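Long-range contacts in aminoglycoside 6-adenylyltransferase (Bacillus subtilis, PDB 2PBE), which transfers a nucleotidyl group from ATP or GTP to the 6-hydroxyl of streptomycin, and adenylates streptidine, giving streptomycin resistance: residues 12-16 and 63-67; 42-46 and 98-102; 142-146 and 208-214; 154-159 and 267-271; 189-193 and 229-233. The contacts are given in a common frame with arbitrary orientation. Residue numbers count along the deposited sequence, not the author numbering.

How the contacts relate
Two regions of the chain are sampled. Contacts 1 and 2 belong to the N-terminal nucleotidyltransferase sheet and its covering helix 6-19. Contact 2 carries the probable Asp-x-Asp site, and contact 1 packs directly behind it, with F13 CE2 3.7 Å from Y45 CB and F13 CZ 3.5 Å from L102 CD1. The centres of contacts 3, 5 and 4 lie 22, 31 and 42 Å from that of contact 2. Contact 3 sits at the far edge of the same mixed sheet and touches contact 5, M210 CE being 3.3 Å from L193 CB, so it links sheet to helices. Contacts 4 and 5 lie in the helical part, 17 Å apart between centres, and touch.

Contact 1 (12-16 and 63-67); sequences IFLDF and WLEIF
An aromatic cluster of F13, F16, W63 and F67 joins helix 6-19 to the loop between helix 54-58 and strand 70-74, beside the nucleotidyltransferase sheet. Residues 12-16 are helix, closed by F16 N to I12 O at 2.8 Å; residues 65-67 belong to a 3-10 segment, with F67 N to L64 O at 3.0 Å. The closest CA pair is I12 and F67, 6.9 Å apart. F67 (chi1 m) is central: its edge meets the face of F16 (chi1 t; centroids 5.3 Å, planes 69°), while its own face receives the edge of F13 in an offset edge-to-face pair (chi1 m; 5.7 Å, 74°). I12 CG2 approaches F67 CD1 at 3.5 Å. The F16 and W63 six-membered rings are near parallel (22°) but slid apart, 5.9 Å between centroids, with F16 CZ 3.7 Å from W63 CE3. I66 CD1 lies 4.0 Å from F16 CD1. F67 also touches F96 and Y49. With every contact apolar, cohesion here comes from ring packing, not polar bonds.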
# COMPACT_ATOMS: atom_id res chain seq x y z
N ILE A 12 -6.13 2.10 11.33
CA ILE A 12 -6.92 1.20 12.15
C ILE A 12 -7.74 0.21 11.31
O ILE A 12 -7.68 -1.00 11.54
CB ILE A 12 -7.83 2.02 13.07
CG1 ILE A 12 -6.97 2.89 13.98
CG2 ILE A 12 -8.72 1.12 13.89
CD1 ILE A 12 -7.73 3.88 14.82
N PHE A 13 -8.50 0.71 10.35
CA PHE A 13 -9.33 -0.16 9.54
C PHE A 13 -8.52 -1.14 8.69
O PHE A 13 -8.87 -2.32 8.58
CB PHE A 13 -10.22 0.66 8.61
CG PHE A 13 -11.06 1.70 9.29
CD1 PHE A 13 -11.54 1.52 10.61
CD2 PHE A 13 -11.43 2.87 8.59
CE1 PHE A 13 -12.39 2.49 11.22
CE2 PHE A 13 -12.27 3.85 9.18
CZ PHE A 13 -12.75 3.66 10.49
N LEU A 14 -7.45 -0.64 8.10
CA LEU A 14 -6.60 -1.47 7.26
C LEU A 14 -5.90 -2.52 8.13
O LEU A 14 -5.83 -3.70 7.80
CB LEU A 14 -5.57 -0.58 6.57
CG LEU A 14 -4.73 -0.98 5.35
CD1 LEU A 14 -3.60 -1.89 5.77
CD2 LEU A 14 -5.64 -1.63 4.31
N ASP A 15 -5.39 -2.06 9.27
CA ASP A 15 -4.68 -2.93 10.20
C ASP A 15 -5.59 -4.03 10.73
O ASP A 15 -5.18 -5.18 10.88
CB ASP A 15 -4.14 -2.11 11.36
CG ASP A 15 -3.06 -2.83 12.11
OD1 ASP A 15 -1.97 -3.01 11.51
OD2 ASP A 15 -3.29 -3.22 13.28
N PHE A 16 -6.83 -3.66 10.99
CA PHE A 16 -7.79 -4.63 11.49
C PHE A 16 -7.97 -5.76 10.49
O PHE A 16 -7.79 -6.94 10.83
CB PHE A 16 -9.14 -3.98 11.73
CG PHE A 16 -10.16 -4.93 12.27
CD1 PHE A 16 -9.99 -5.51 13.55
CD2 PHE A 16 -11.27 -5.29 11.50
CE1 PHE A 16 -10.92 -6.45 14.07
CE2 PHE A 16 -12.22 -6.23 11.99
CZ PHE A 16 -12.05 -6.81 13.27
N TRP A 63 -15.69 -7.07 19.47
CA TRP A 63 -14.62 -6.83 18.51
C TRP A 63 -14.59 -5.38 18.00
O TRP A 63 -13.57 -4.92 17.47
CB TRP A 63 -14.75 -7.79 17.34
CG TRP A 63 -16.01 -7.61 16.61
CD1 TRP A 63 -17.23 -8.14 16.94
CD2 TRP A 63 -16.21 -6.82 15.44
NE1 TRP A 63 -18.18 -7.72 16.04
CE2 TRP A 63 -17.59 -6.91 15.10
CE3 TRP A 63 -15.35 -6.04 14.64
CZ2 TRP A 63 -18.14 -6.24 13.98
CZ3 TRP A 63 -15.89 -5.37 13.51
CH2 TRP A 63 -17.29 -5.48 13.20
N LEU A 64 -15.71 -4.67 18.15
CA LEU A 64 -15.84 -3.29 17.71
C LEU A 64 -15.11 -2.30 18.61
O LEU A 64 -14.78 -1.20 18.19
CB LEU A 64 -17.31 -2.91 17.63
CG LEU A 64 -18.15 -3.45 16.47
CD1 LEU A 64 -19.62 -3.33 16.79
CD2 LEU A 64 -17.82 -2.68 15.21
N GLU A 65 -14.88 -2.71 19.84
CA GLU A 65 -14.22 -1.87 20.85
C GLU A 65 -12.84 -1.44 20.39
O GLU A 65 -12.31 -0.42 20.88
CB GLU A 65 -14.12 -2.65 22.17
CG GLU A 65 -14.36 -1.83 23.43
CD GLU A 65 -15.77 -1.26 23.50
OE1 GLU A 65 -15.94 -0.05 23.22
OE2 GLU A 65 -16.70 -2.02 23.84
N ILE A 66 -12.28 -2.18 19.45
CA ILE A 66 -10.95 -1.90 18.93
C ILE A 66 -10.87 -0.57 18.19
O ILE A 66 -9.80 0.06 18.13
CB ILE A 66 -10.47 -3.03 17.99
CG1 ILE A 66 -8.97 -2.88 17.73
CG2 ILE A 66 -11.28 -3.01 16.69
CD1 ILE A 66 -8.36 -4.00 16.92
N PHE A 67 -11.99 -0.13 17.63
CA PHE A 67 -11.99 1.11 16.88
C PHE A 67 -12.08 2.34 17.78
O PHE A 67 -11.95 3.47 17.30
CB PHE A 67 -13.15 1.11 15.89
CG PHE A 67 -13.11 -0.03 14.92
CD1 PHE A 67 -11.98 -0.25 14.12
CD2 PHE A 67 -14.21 -0.88 14.79
CE1 PHE A 67 -11.94 -1.32 13.17
CE2 PHE A 67 -14.19 -1.96 13.85
CZ PHE A 67 -13.05 -2.17 13.04

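Contact 2 (42-46 and 98-102); sequences FQDYD and DGNKL
Hydrogen bonding first: Y45 N donates to K101 O at 2.8 Å and 168°, at the start of a parallel pairing between strands 45-51 and 101-108. Y45 is in register with L102 (CA-CA 4.5 Å), both extended. Two CA-H...O contacts border this bond, D44 CA to K101 O and L102 CA to Y45 O, each 3.4 Å. Within 98-102, an Asx turn sets the entry: D98 OD1 accepts from N100 N at 3.1 Å and D98 OD2 from N100 ND2 at 2.6 Å, while G99 has phi 110°, favouring glycine. Apolar packing places Y45 (chi1 m) and L102 (chi1 t, chi2 p) on one sheet face, Y45 CB 3.6 Å from L102 CD1. K101 NZ pairs with D103. D44-Y45-D46 fits the Asp-x-Asp signature of nucleotidyltransferases, whose carboxylates usually bind the nucleotide's metal, so D44 and D46 probably mark the active site. The Y45 N to K101 O bond is consistent with the Y45/L102 register, while Y45 packs on M9 and L102 on F13 of helix 6-19.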
# COMPACT_ATOMS: atom_id res chain seq x y z
N PHE A 42 -17.29 15.54 3.12
CA PHE A 42 -17.42 15.07 4.51
C PHE A 42 -16.29 14.11 4.86
O PHE A 42 -15.80 13.38 3.99
CB PHE A 42 -18.78 14.38 4.73
CG PHE A 42 -19.98 15.32 4.69
CD1 PHE A 42 -20.30 16.06 3.51
CD2 PHE A 42 -20.81 15.46 5.83
CE1 PHE A 42 -21.43 16.94 3.46
CE2 PHE A 42 -21.97 16.35 5.78
CZ PHE A 42 -22.27 17.08 4.58
N GLN A 43 -15.92 14.09 6.13
CA GLN A 43 -14.80 13.26 6.56
C GLN A 43 -15.19 11.82 6.94
O GLN A 43 -14.29 10.98 7.14
CB GLN A 43 -14.02 14.00 7.69
CG GLN A 43 -14.24 13.47 9.17
CD GLN A 43 -15.71 13.65 9.65
OE1 GLN A 43 -16.19 14.78 9.66
NE2 GLN A 43 -16.41 12.55 10.03
N ASP A 44 -16.50 11.54 6.94
CA ASP A 44 -17.05 10.23 7.25
C ASP A 44 -16.34 9.11 6.50
O ASP A 44 -15.94 9.28 5.35
CB ASP A 44 -18.53 10.16 6.87
CG ASP A 44 -19.38 11.20 7.58
OD1 ASP A 44 -19.18 11.42 8.79
OD2 ASP A 44 -20.25 11.80 6.91
N TYR A 45 -16.21 7.96 7.15
CA TYR A 45 -15.55 6.82 6.54
C TYR A 45 -16.51 5.75 6.08
O TYR A 45 -17.39 5.31 6.81
CB TYR A 45 -14.54 6.24 7.51
CG TYR A 45 -13.48 7.26 7.87
CD1 TYR A 45 -12.40 7.52 6.99
CD2 TYR A 45 -13.58 8.02 9.07
CE1 TYR A 45 -11.42 8.52 7.30
CE2 TYR A 45 -12.61 9.03 9.39
CZ TYR A 45 -11.53 9.27 8.50
OH TYR A 45 -10.59 10.25 8.77
N ASP A 46 -16.34 5.36 4.82
CA ASP A 46 -17.16 4.32 4.20
C ASP A 46 -16.31 3.12 3.87
O ASP A 46 -15.60 3.11 2.89
CB ASP A 46 -17.77 4.84 2.91
CG ASP A 46 -19.23 5.21 3.07
OD1 ASP A 46 -20.07 4.28 3.05
OD2 ASP A 46 -19.54 6.43 3.22
N ASP A 98 -14.12 10.88 19.38
CA ASP A 98 -13.15 11.84 18.85
C ASP A 98 -13.80 12.68 17.76
O ASP A 98 -13.21 13.64 17.28
CB ASP A 98 -11.93 11.11 18.28
CG ASP A 98 -12.19 10.49 16.92
OD1 ASP A 98 -13.19 9.78 16.76
OD2 ASP A 98 -11.37 10.72 16.00
N GLY A 99 -15.01 12.31 17.37
CA GLY A 99 -15.72 13.06 16.36
C GLY A 99 -15.87 12.35 15.03
O GLY A 99 -16.71 12.76 14.22
N ASN A 100 -15.09 11.31 14.78
CA ASN A 100 -15.21 10.63 13.50
C ASN A 100 -16.44 9.75 13.36
O ASN A 100 -16.99 9.24 14.34
CB ASN A 100 -13.93 9.84 13.20
CG ASN A 100 -12.81 10.74 12.67
OD1 ASN A 100 -12.93 11.33 11.60
ND2 ASN A 100 -11.74 10.85 13.43
N LYS A 101 -16.90 9.62 12.12
CA LYS A 101 -18.06 8.81 11.82
C LYS A 101 -17.66 7.74 10.83
O LYS A 101 -16.99 8.00 9.84
CB LYS A 101 -19.16 9.67 11.21
CG LYS A 101 -20.56 9.28 11.69
CD LYS A 101 -21.16 8.14 10.90
CE LYS A 101 -21.71 8.63 9.56
NZ LYS A 101 -22.54 7.59 8.88
N LEU A 102 -18.07 6.51 11.11
CA LEU A 102 -17.74 5.41 10.22
C LEU A 102 -19.02 4.72 9.80
O LEU A 102 -20.01 4.71 10.53
CB LEU A 102 -16.81 4.41 10.93
CG LEU A 102 -16.62 3.06 10.22
CD1 LEU A 102 -15.82 3.24 8.94
CD2 LEU A 102 -15.93 2.11 11.14

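Contact 3 (142-146 and 208-214); sequences RQYWI and FSMGKNY
At the apolar centre, I146 (chi1 m, chi2 m) sets CG2 over the F208 ring (chi1 p) in a CH-pi contact, 4.2 Å from the centroid and 24° off the normal, and its CG1 3.9 Å from CG of selenomethionine M210. L193 and A197 of helix 177-204 cover this side. The most extensively covered residue is Y144 (chi1 m): K212 CA lies over its face, 4.1 Å from the centroid, and its edge points to the face of Y214 (centroids 5.5 Å, planes 73°), with the CE1 atoms of Y144 and Y214 3.9 Å apart. On the other sheet face, W145 (chi1 t) lays its indole over F208 O, CE3 to O 3.3 Å.

Residues 142-144 have helical angles before W145 and I146 extend antiparallel to 208-209. W145 and S209 form a non-hydrogen-bonded pair (CA-CA 4.7 Å). I146 and F208 form a hydrogen-bonded pair (CA-CA 5.3 Å), with I146 N to F208 O 2.8 Å and F208 N to I146 O 3.0 Å. M210 N continues to Y144 O at 3.2 Å. An ST turn, G211 N to S209 OG at 3.1 Å, starts the loop, whose N213 N donates to Y144 OH at 3.1 Å. Backbone bonds therefore hold 145-146, an outermost strand of the mixed sheet within this chain, antiparallel to 207-209, while Y144 secures the loop by ring and hydroxyl.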
# COMPACT_ATOMS: atom_id res chain seq x y z
N ARG A 142 -4.14 3.12 -10.35
CA ARG A 142 -3.29 1.99 -10.69
C ARG A 142 -1.84 2.33 -10.29
O ARG A 142 -0.98 1.45 -10.15
CB ARG A 142 -3.38 1.67 -12.18
N GLN A 143 -1.58 3.62 -10.08
CA GLN A 143 -0.28 4.11 -9.69
C GLN A 143 0.15 3.49 -8.36
O GLN A 143 1.32 3.16 -8.14
CB GLN A 143 -0.36 5.63 -9.53
CG GLN A 143 0.93 6.28 -9.11
CD GLN A 143 0.72 7.70 -8.62
OE1 GLN A 143 1.68 8.39 -8.27
NE2 GLN A 143 -0.54 8.16 -8.58
N TYR A 144 -0.83 3.32 -7.47
CA TYR A 144 -0.58 2.76 -6.16
C TYR A 144 -0.91 1.28 -6.01
O TYR A 144 -0.61 0.68 -4.98
CB TYR A 144 -1.37 3.54 -5.11
CG TYR A 144 -1.10 5.02 -5.11
CD1 TYR A 144 0.16 5.53 -4.69
CD2 TYR A 144 -2.11 5.94 -5.50
CE1 TYR A 144 0.41 6.95 -4.67
CE2 TYR A 144 -1.87 7.36 -5.48
CZ TYR A 144 -0.60 7.85 -5.06
OH TYR A 144 -0.36 9.21 -5.01
N TRP A 145 -1.49 0.68 -7.04
CA TRP A 145 -1.86 -0.72 -6.95
C TRP A 145 -0.68 -1.68 -6.97
O TRP A 145 0.19 -1.60 -7.84
CB TRP A 145 -2.84 -1.12 -8.06
CG TRP A 145 -3.54 -2.41 -7.75
CD1 TRP A 145 -3.49 -3.56 -8.50
CD2 TRP A 145 -4.36 -2.70 -6.61
NE1 TRP A 145 -4.24 -4.55 -7.89
CE2 TRP A 145 -4.78 -4.06 -6.74
CE3 TRP A 145 -4.78 -1.95 -5.50
CZ2 TRP A 145 -5.62 -4.69 -5.78
CZ3 TRP A 145 -5.62 -2.58 -4.53
CH2 TRP A 145 -6.02 -3.94 -4.69
N ILE A 146 -0.67 -2.61 -6.01
CA ILE A 146 0.39 -3.60 -5.90
C ILE A 146 -0.18 -5.02 -5.96
O ILE A 146 -1.19 -5.30 -5.32
CB ILE A 146 1.20 -3.40 -4.58
CG1 ILE A 146 2.08 -2.15 -4.69
CG2 ILE A 146 2.02 -4.66 -4.23
CD1 ILE A 146 3.17 -2.24 -5.76
N PHE A 208 -2.79 -5.06 -2.83
CA PHE A 208 -3.24 -3.95 -2.02
C PHE A 208 -2.81 -2.61 -2.58
O PHE A 208 -2.13 -2.56 -3.60
CB PHE A 208 -2.72 -4.09 -0.59
CG PHE A 208 -1.22 -4.22 -0.51
CD1 PHE A 208 -0.41 -3.09 -0.34
CD2 PHE A 208 -0.61 -5.48 -0.59
CE1 PHE A 208 1.02 -3.20 -0.25
CE2 PHE A 208 0.81 -5.63 -0.51
CZ PHE A 208 1.63 -4.48 -0.33
N SER A 209 -3.23 -1.54 -1.93
CA SER A 209 -2.87 -0.22 -2.37
C SER A 209 -1.87 0.38 -1.40
O SER A 209 -1.82 0.01 -0.23
CB SER A 209 -4.13 0.63 -2.49
OG SER A 209 -3.86 1.99 -2.77
N MSE A 210 -1.03 1.28 -1.91
CA MSE A 210 -0.03 1.93 -1.07
C MSE A 210 -0.67 3.18 -0.52
O MSE A 210 -0.20 3.77 0.45
CB MSE A 210 1.21 2.26 -1.89
CG MSE A 210 1.93 1.02 -2.43
SE MSE A 210 3.48 1.39 -3.59
CE MSE A 210 4.83 1.55 -2.26
N GLY A 211 -1.80 3.55 -1.13
CA GLY A 211 -2.53 4.72 -0.71
C GLY A 211 -1.99 6.01 -1.29
O GLY A 211 -0.85 6.05 -1.75
N LYS A 212 -2.82 7.05 -1.28
CA LYS A 212 -2.43 8.36 -1.79
C LYS A 212 -1.10 8.74 -1.11
O LYS A 212 -1.02 8.88 0.11
CB LYS A 212 -3.50 9.41 -1.45
CG LYS A 212 -3.38 10.70 -2.25
CD LYS A 212 -3.65 10.45 -3.73
CE LYS A 212 -3.08 11.56 -4.61
NZ LYS A 212 -3.14 11.16 -6.06
N ASN A 213 -0.05 8.85 -1.92
CA ASN A 213 1.30 9.17 -1.45
C ASN A 213 1.90 8.11 -0.53
O ASN A 213 2.55 8.43 0.47
CB ASN A 213 1.35 10.54 -0.76
CG ASN A 213 1.44 11.67 -1.76
OD1 ASN A 213 0.42 12.14 -2.28
ND2 ASN A 213 2.66 12.12 -2.06
N TYR A 214 1.67 6.85 -0.89
CA TYR A 214 2.23 5.70 -0.17
C TYR A 214 1.97 5.71 1.34
O TYR A 214 2.75 5.16 2.12
CB TYR A 214 3.75 5.63 -0.46
CG TYR A 214 4.12 6.08 -1.88
CD1 TYR A 214 3.84 5.25 -3.00
CD2 TYR A 214 4.63 7.38 -2.12
CE1 TYR A 214 4.07 5.71 -4.34
CE2 TYR A 214 4.85 7.86 -3.46
CZ TYR A 214 4.56 7.02 -4.56
OH TYR A 214 4.74 7.49 -5.85

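Contact 4 (154-159 and 267-271); sequences FDDCCN and YPDYD
Residues 154-159 are continuous helix within 151-173, with C158 N to F154 O at 3.2 Å and N159 N to D155 O at 2.9 Å. Opposite them, 267-269 are non-helical, with P268 at phi -65° and psi 172°, before helix 270-283 starts at Y270; D269 holds the N-cap position but makes no side-chain capping bond. Nearest CA pairs are D155 with P268, 6.8 Å, and N159 with Y270, 6.7 Å. P268 packs against F154 and C158 of the helix: its CD lies 3.7 Å from F154 CE2 and its CG 3.9 Å from C158 CB. Two residues later, Y270 (chi1 m) brings CD2 to 3.7 Å from C158 CB, and Y270 OH is 3.0 Å from both D155 OD1 and N159 OD1, each of these residues being chi1 t. Behind the loop, Y267 OH donates to D271 OD2 at 2.6 Å, and D271 is also salt-bridged to R253. M195 and F252 from neighbouring helices close around C158, which places this loop-to-helix contact within the C-terminal helical bundle.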
# COMPACT_ATOMS: atom_id res chain seq x y z
N PHE A 154 7.84 -6.43 -13.94
CA PHE A 154 9.04 -6.46 -13.12
C PHE A 154 10.15 -5.69 -13.82
O PHE A 154 10.76 -4.77 -13.24
CB PHE A 154 9.48 -7.90 -12.89
CG PHE A 154 10.82 -8.03 -12.23
CD1 PHE A 154 10.97 -7.75 -10.86
CD2 PHE A 154 11.96 -8.37 -12.98
CE1 PHE A 154 12.25 -7.81 -10.24
CE2 PHE A 154 13.24 -8.43 -12.38
CZ PHE A 154 13.39 -8.15 -11.00
N ASP A 155 10.42 -6.07 -15.06
CA ASP A 155 11.44 -5.43 -15.86
C ASP A 155 11.16 -3.94 -15.97
O ASP A 155 12.07 -3.12 -15.92
CB ASP A 155 11.48 -6.07 -17.24
CG ASP A 155 12.56 -5.48 -18.10
OD1 ASP A 155 12.31 -4.41 -18.72
OD2 ASP A 155 13.66 -6.08 -18.15
N ASP A 156 9.89 -3.57 -16.10
CA ASP A 156 9.55 -2.16 -16.19
C ASP A 156 9.98 -1.39 -14.94
O ASP A 156 10.59 -0.33 -15.04
CB ASP A 156 8.06 -1.97 -16.42
CG ASP A 156 7.60 -2.41 -17.80
OD1 ASP A 156 8.41 -2.45 -18.74
OD2 ASP A 156 6.39 -2.70 -17.93
N CYS A 157 9.69 -1.92 -13.76
CA CYS A 157 10.07 -1.22 -12.54
C CYS A 157 11.58 -1.00 -12.45
O CYS A 157 12.02 0.05 -11.98
CB CYS A 157 9.61 -1.98 -11.30
SG CYS A 157 9.87 -1.05 -9.77
N CYS A 158 12.35 -1.97 -12.91
CA CYS A 158 13.80 -1.85 -12.86
C CYS A 158 14.27 -0.85 -13.92
O CYS A 158 15.18 -0.05 -13.68
CB CYS A 158 14.47 -3.20 -13.10
SG CYS A 158 14.12 -4.41 -11.82
N ASN A 159 13.64 -0.89 -15.09
CA ASN A 159 13.99 0.01 -16.17
C ASN A 159 13.82 1.45 -15.72
O ASN A 159 14.75 2.24 -15.79
CB ASN A 159 13.11 -0.30 -17.38
CG ASN A 159 13.63 0.33 -18.66
OD1 ASN A 159 14.24 -0.34 -19.50
ND2 ASN A 159 13.41 1.62 -18.81
N TYR A 267 17.00 -11.31 -14.00
CA TYR A 267 17.49 -10.12 -13.33
C TYR A 267 18.03 -9.23 -14.45
O TYR A 267 18.86 -9.66 -15.24
CB TYR A 267 18.60 -10.47 -12.34
CG TYR A 267 19.03 -9.28 -11.54
CD1 TYR A 267 18.19 -8.74 -10.53
CD2 TYR A 267 20.26 -8.64 -11.82
CE1 TYR A 267 18.56 -7.58 -9.81
CE2 TYR A 267 20.66 -7.47 -11.10
CZ TYR A 267 19.81 -6.94 -10.10
OH TYR A 267 20.17 -5.79 -9.45
N PRO A 268 17.56 -7.97 -14.53
CA PRO A 268 18.06 -7.09 -15.59
C PRO A 268 19.52 -6.74 -15.47
O PRO A 268 20.16 -7.04 -14.47
CB PRO A 268 17.18 -5.86 -15.44
CG PRO A 268 15.94 -6.39 -14.80
CD PRO A 268 16.49 -7.33 -13.77
N ASP A 269 20.04 -6.07 -16.49
CA ASP A 269 21.43 -5.66 -16.49
C ASP A 269 21.53 -4.16 -16.25
O ASP A 269 22.62 -3.57 -16.31
CB ASP A 269 22.13 -6.02 -17.81
CG ASP A 269 21.44 -5.43 -19.04
OD1 ASP A 269 21.15 -4.22 -19.04
OD2 ASP A 269 21.21 -6.16 -20.02
N TYR A 270 20.38 -3.54 -15.97
CA TYR A 270 20.33 -2.12 -15.71
C TYR A 270 21.19 -1.78 -14.49
O TYR A 270 21.86 -0.75 -14.48
CB TYR A 270 18.91 -1.66 -15.46
CG TYR A 270 17.90 -2.13 -16.49
CD1 TYR A 270 18.20 -2.08 -17.87
CD2 TYR A 270 16.61 -2.57 -16.09
CE1 TYR A 270 17.21 -2.46 -18.85
CE2 TYR A 270 15.62 -2.95 -17.05
CZ TYR A 270 15.93 -2.89 -18.42
OH TYR A 270 14.98 -3.21 -19.37
N ASP A 271 21.15 -2.63 -13.48
CA ASP A 271 21.91 -2.44 -12.25
C ASP A 271 23.39 -2.24 -12.61
O ASP A 271 23.98 -1.17 -12.41
CB ASP A 271 21.74 -3.67 -11.35
CG ASP A 271 22.63 -3.66 -10.09
OD1 ASP A 271 23.38 -2.69 -9.85
OD2 ASP A 271 22.55 -4.66 -9.32

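Contact 5 (189-193 and 229-233); sequences RPNLL and LMSTY
This buried contact belongs to the helical bundle of the C-terminal half, where helix 177-204 meets the last part of helix 223-230 and the type I turn from M230 to Y233. Segment 189-193 is helical, kinked at P190, whose nitrogen has no bond to the preceding turn; L193 N to R189 O is 3.0 Å. The nearest CA pairs are R189 with T232, 7.9 Å, and L193 with L229, 8.1 Å.

R189 (chi1 t, chi2 t, chi3 m) supplies the donors. Its NE donates to T232 OG1 at 2.8 Å (152°) and its NH2 to T232 O at 2.9 Å (163°), so one threonine satisfies two sites of the guanidinium. T232 (chi1 p) is itself tied to the helix end: OG1 donates to L229 O at 2.6 Å, a carbonyl that also accepts from T232 N at 3.0 Å. Y233 N closes the turn on M230 O at 2.9 Å. S244 adds a weak bond to T232 O.

The guanidinium of R189 also lies flat on the Y233 ring, planes at 16°, a cation-pi stack with CZ over the ring face, 25° off the normal. Beneath this polar group, L192 CD2 comes within 4.1 Å of T232 CG2, T232 rests against T247 and L251 of helix 238-263, and L193 CD2 packs against L229 CD2 at 3.4 Å.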
# COMPACT_ATOMS: atom_id res chain seq x y z
N ARG A 189 12.84 6.70 -5.51
CA ARG A 189 12.40 6.10 -4.26
C ARG A 189 11.02 5.46 -4.39
O ARG A 189 10.78 4.38 -3.84
CB ARG A 189 12.38 7.12 -3.12
CG ARG A 189 12.15 6.48 -1.76
CD ARG A 189 12.05 7.50 -0.63
NE ARG A 189 13.31 8.20 -0.37
CZ ARG A 189 13.52 9.48 -0.63
NH1 ARG A 189 12.55 10.23 -1.17
NH2 ARG A 189 14.69 10.03 -0.34
N PRO A 190 10.08 6.10 -5.11
CA PRO A 190 8.77 5.44 -5.23
C PRO A 190 8.83 4.07 -5.91
O PRO A 190 8.00 3.20 -5.64
CB PRO A 190 7.93 6.47 -6.00
CG PRO A 190 8.48 7.77 -5.48
CD PRO A 190 9.97 7.52 -5.50
N ASN A 191 9.81 3.87 -6.79
CA ASN A 191 9.91 2.57 -7.45
C ASN A 191 10.58 1.56 -6.51
O ASN A 191 10.27 0.38 -6.54
CB ASN A 191 10.66 2.66 -8.78
CG ASN A 191 9.73 3.04 -9.93
OD1 ASN A 191 9.56 4.21 -10.27
ND2 ASN A 191 9.10 2.03 -10.53
N LEU A 192 11.48 2.03 -5.65
CA LEU A 192 12.12 1.17 -4.68
C LEU A 192 10.99 0.62 -3.80
O LEU A 192 10.95 -0.57 -3.47
CB LEU A 192 13.11 1.97 -3.83
CG LEU A 192 13.52 1.35 -2.49
CD1 LEU A 192 14.18 -0.02 -2.71
CD2 LEU A 192 14.49 2.30 -1.78
N LEU A 193 10.05 1.50 -3.45
CA LEU A 193 8.90 1.13 -2.63
C LEU A 193 8.02 0.08 -3.29
O LEU A 193 7.52 -0.82 -2.62
CB LEU A 193 8.07 2.36 -2.33
CG LEU A 193 8.38 3.22 -1.13
CD1 LEU A 193 7.30 4.27 -1.02
CD2 LEU A 193 8.41 2.38 0.14
N LEU A 229 14.05 2.16 4.58
CA LEU A 229 13.45 3.18 3.73
C LEU A 229 13.75 4.53 4.34
O LEU A 229 14.01 5.49 3.62
CB LEU A 229 11.95 2.97 3.62
CG LEU A 229 11.29 4.04 2.76
CD1 LEU A 229 11.76 3.96 1.30
CD2 LEU A 229 9.81 3.87 2.85
N MSE A 230 13.71 4.61 5.66
CA MSE A 230 13.99 5.86 6.33
C MSE A 230 15.42 6.29 6.02
O MSE A 230 15.70 7.47 5.83
CB MSE A 230 13.82 5.75 7.86
CG MSE A 230 12.38 5.89 8.35
SE MSE A 230 11.35 7.36 7.53
CE MSE A 230 10.35 6.37 6.19
N SER A 231 16.33 5.32 5.93
CA SER A 231 17.72 5.64 5.66
C SER A 231 17.95 6.20 4.27
O SER A 231 19.06 6.64 3.97
CB SER A 231 18.63 4.43 5.90
OG SER A 231 18.39 3.41 4.96
N THR A 232 16.92 6.18 3.43
CA THR A 232 17.08 6.73 2.08
C THR A 232 16.83 8.23 2.13
O THR A 232 16.89 8.90 1.11
CB THR A 232 16.10 6.15 1.09
OG1 THR A 232 14.79 6.64 1.38
CG2 THR A 232 16.12 4.64 1.17
N TYR A 233 16.51 8.73 3.30
CA TYR A 233 16.27 10.16 3.47
C TYR A 233 17.50 10.69 4.17
O TYR A 233 17.97 10.08 5.11
CB TYR A 233 15.04 10.36 4.34
CG TYR A 233 13.76 10.06 3.61
CD1 TYR A 233 13.18 11.03 2.77
CD2 TYR A 233 13.11 8.81 3.74
CE1 TYR A 233 11.98 10.77 2.06
CE2 TYR A 233 11.90 8.53 3.03
CZ TYR A 233 11.34 9.52 2.19
OH TYR A 233 10.19 9.28 1.46